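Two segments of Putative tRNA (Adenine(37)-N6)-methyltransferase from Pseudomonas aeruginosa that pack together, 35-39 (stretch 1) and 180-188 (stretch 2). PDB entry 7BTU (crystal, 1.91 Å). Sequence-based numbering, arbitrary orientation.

Stretch 1 (35-39) PAARG
Stretch 2 (180-188) LRQPVAELI

The two stretches pack through van der Waals contact and one bridging water, burying 320 Å² in total with no direct hydrogen bond between them. Pro-35 (phi/psi -64/-21) stays exposed and makes no contact. Ala-36 (-75/-6) lies nearest the helix that begins at Val-184, its CA 4.7 Å from CA of Leu-187. Its CB points toward the first turn, 3.4 Å from N of Leu-187, 3.7 Å from CB of Glu-186 and 3.8 Å from CG of Pro-183; the small methyl fits this close approach. That turn is closed by a hydrogen bond from Leu-187 N to Pro-183 O (2.9 Å), with Pro-183 (-80/73) as N-cap residue. Ala-37 turns extended (-80/98), and Leu-187 (chi1 t, chi2 p) brings CD1 to 3.5 Å from Ala-37 CA and 3.7 Å from Ala-37 CB, in a buried apolar contact. Arg-38 (-110/157; m, t, p, chi4 -160°) has its CA 7.9 Å from Gln-182 CA, so residue number rises in stretch 1 as it falls in stretch 2. Its CB points toward stretch 2, and the side chain reaches past the end of Gln-182 to Pro-183. Arg-38 NH1 lies 3.7 Å from Pro-183 CD, which sits at the guanidinium edge, while Gln-182 OE1 covers one face. Gln-182 (-138/151; m, m, chi3 -24°) places OE1 3.6 Å from Arg-38 CB; a water donates to this OE1 and to Ala-36 O, both at 2.9 Å. Gly-39 (-166/177) lies in a strand and does not touch stretch 2.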

# COMPACT_ATOMS: atom_id res chain seq x y z
N PRO B 35 2.02 -0.94 19.65
CA PRO B 35 3.46 -0.82 19.42
C PRO B 35 4.27 -1.91 20.08
O PRO B 35 5.43 -2.12 19.68
CB PRO B 35 3.79 0.56 20.01
CG PRO B 35 2.72 0.76 21.05
CD PRO B 35 1.49 0.17 20.48
N ALA B 36 3.74 -2.60 21.11
CA ALA B 36 4.53 -3.67 21.70
C ALA B 36 4.57 -4.92 20.84
O ALA B 36 5.26 -5.88 21.21
CB ALA B 36 4.00 -4.00 23.13
N ALA B 37 3.81 -4.96 19.73
CA ALA B 37 3.83 -6.08 18.79
C ALA B 37 5.07 -5.87 17.90
O ALA B 37 5.05 -5.09 16.96
CB ALA B 37 2.53 -6.14 17.97
N ARG B 38 6.16 -6.55 18.23
CA ARG B 38 7.44 -6.30 17.58
C ARG B 38 7.87 -7.46 16.68
O ARG B 38 7.45 -8.62 16.83
CB ARG B 38 8.50 -6.03 18.64
CG ARG B 38 8.25 -4.63 19.33
CD ARG B 38 9.24 -4.36 20.44
NE ARG B 38 10.58 -4.50 19.89
CZ ARG B 38 11.66 -4.71 20.63
NH1 ARG B 38 11.52 -4.78 21.95
NH2 ARG B 38 12.86 -4.82 20.07
N GLY B 39 8.72 -7.14 15.73
CA GLY B 39 9.26 -8.21 14.90
C GLY B 39 10.44 -7.68 14.12
O GLY B 39 10.80 -6.49 14.19
N LEU B 180 12.79 -13.30 26.95
CA LEU B 180 12.63 -13.02 25.53
C LEU B 180 13.21 -11.68 25.11
O LEU B 180 13.42 -11.47 23.90
CB LEU B 180 11.13 -13.04 25.16
CG LEU B 180 10.45 -14.43 25.14
CD1 LEU B 180 8.90 -14.37 25.10
CD2 LEU B 180 10.99 -15.22 23.94
N ARG B 181 13.49 -10.80 26.06
CA ARG B 181 13.87 -9.40 25.77
C ARG B 181 12.78 -8.73 24.91
O ARG B 181 13.04 -8.06 23.90
CB ARG B 181 15.27 -9.32 25.11
CG ARG B 181 16.38 -9.74 26.12
CD ARG B 181 17.78 -9.44 25.66
NE ARG B 181 18.81 -9.88 26.61
CZ ARG B 181 19.13 -9.27 27.76
NH1 ARG B 181 18.51 -8.16 28.14
NH2 ARG B 181 20.09 -9.78 28.53
N GLN B 182 11.54 -8.91 25.34
CA GLN B 182 10.39 -8.36 24.61
C GLN B 182 9.42 -7.78 25.62
O GLN B 182 9.38 -8.25 26.77
CB GLN B 182 9.64 -9.43 23.77
CG GLN B 182 10.44 -9.96 22.55
CD GLN B 182 10.57 -8.86 21.51
OE1 GLN B 182 9.74 -7.92 21.48
NE2 GLN B 182 11.53 -8.98 20.64
N PRO B 183 8.64 -6.74 25.25
CA PRO B 183 7.64 -6.17 26.21
C PRO B 183 6.38 -7.02 26.29
O PRO B 183 5.30 -6.65 25.79
CB PRO B 183 7.36 -4.78 25.64
CG PRO B 183 7.51 -5.00 24.13
CD PRO B 183 8.73 -5.95 24.00
N VAL B 184 6.51 -8.19 26.93
CA VAL B 184 5.46 -9.21 26.86
C VAL B 184 4.18 -8.72 27.51
O VAL B 184 3.07 -8.96 27.01
CB VAL B 184 5.95 -10.55 27.46
CG1 VAL B 184 4.73 -11.54 27.73
CG2 VAL B 184 6.96 -11.21 26.53
N ALA B 185 4.29 -8.10 28.68
CA ALA B 185 3.08 -7.67 29.38
C ALA B 185 2.32 -6.65 28.54
O ALA B 185 1.09 -6.73 28.41
CB ALA B 185 3.42 -7.07 30.74
N GLU B 186 3.06 -5.69 27.95
CA GLU B 186 2.41 -4.67 27.14
C GLU B 186 1.81 -5.28 25.89
O GLU B 186 0.71 -4.91 25.48
CB GLU B 186 3.41 -3.58 26.73
CG GLU B 186 3.72 -2.68 27.93
CD GLU B 186 4.68 -1.58 27.54
OE1 GLU B 186 5.89 -1.84 27.57
OE2 GLU B 186 4.22 -0.47 27.18
N LEU B 187 2.53 -6.21 25.28
CA LEU B 187 1.98 -6.86 24.09
C LEU B 187 0.68 -7.57 24.43
O LEU B 187 -0.31 -7.47 23.69
CB LEU B 187 2.98 -7.87 23.53
CG LEU B 187 2.47 -8.77 22.39
CD1 LEU B 187 2.09 -7.99 21.15
CD2 LEU B 187 3.59 -9.77 22.06
N ILE B 188 0.70 -8.32 25.54
CA ILE B 188 -0.51 -9.06 25.91
C ILE B 188 -1.67 -8.10 26.09
O ILE B 188 -2.76 -8.29 25.54
CB ILE B 188 -0.27 -9.92 27.17
CG1 ILE B 188 0.67 -11.11 26.85
CG2 ILE B 188 -1.64 -10.40 27.79
CD1 ILE B 188 1.13 -11.95 28.11
O HOH W 1 6.91 -8.22 21.11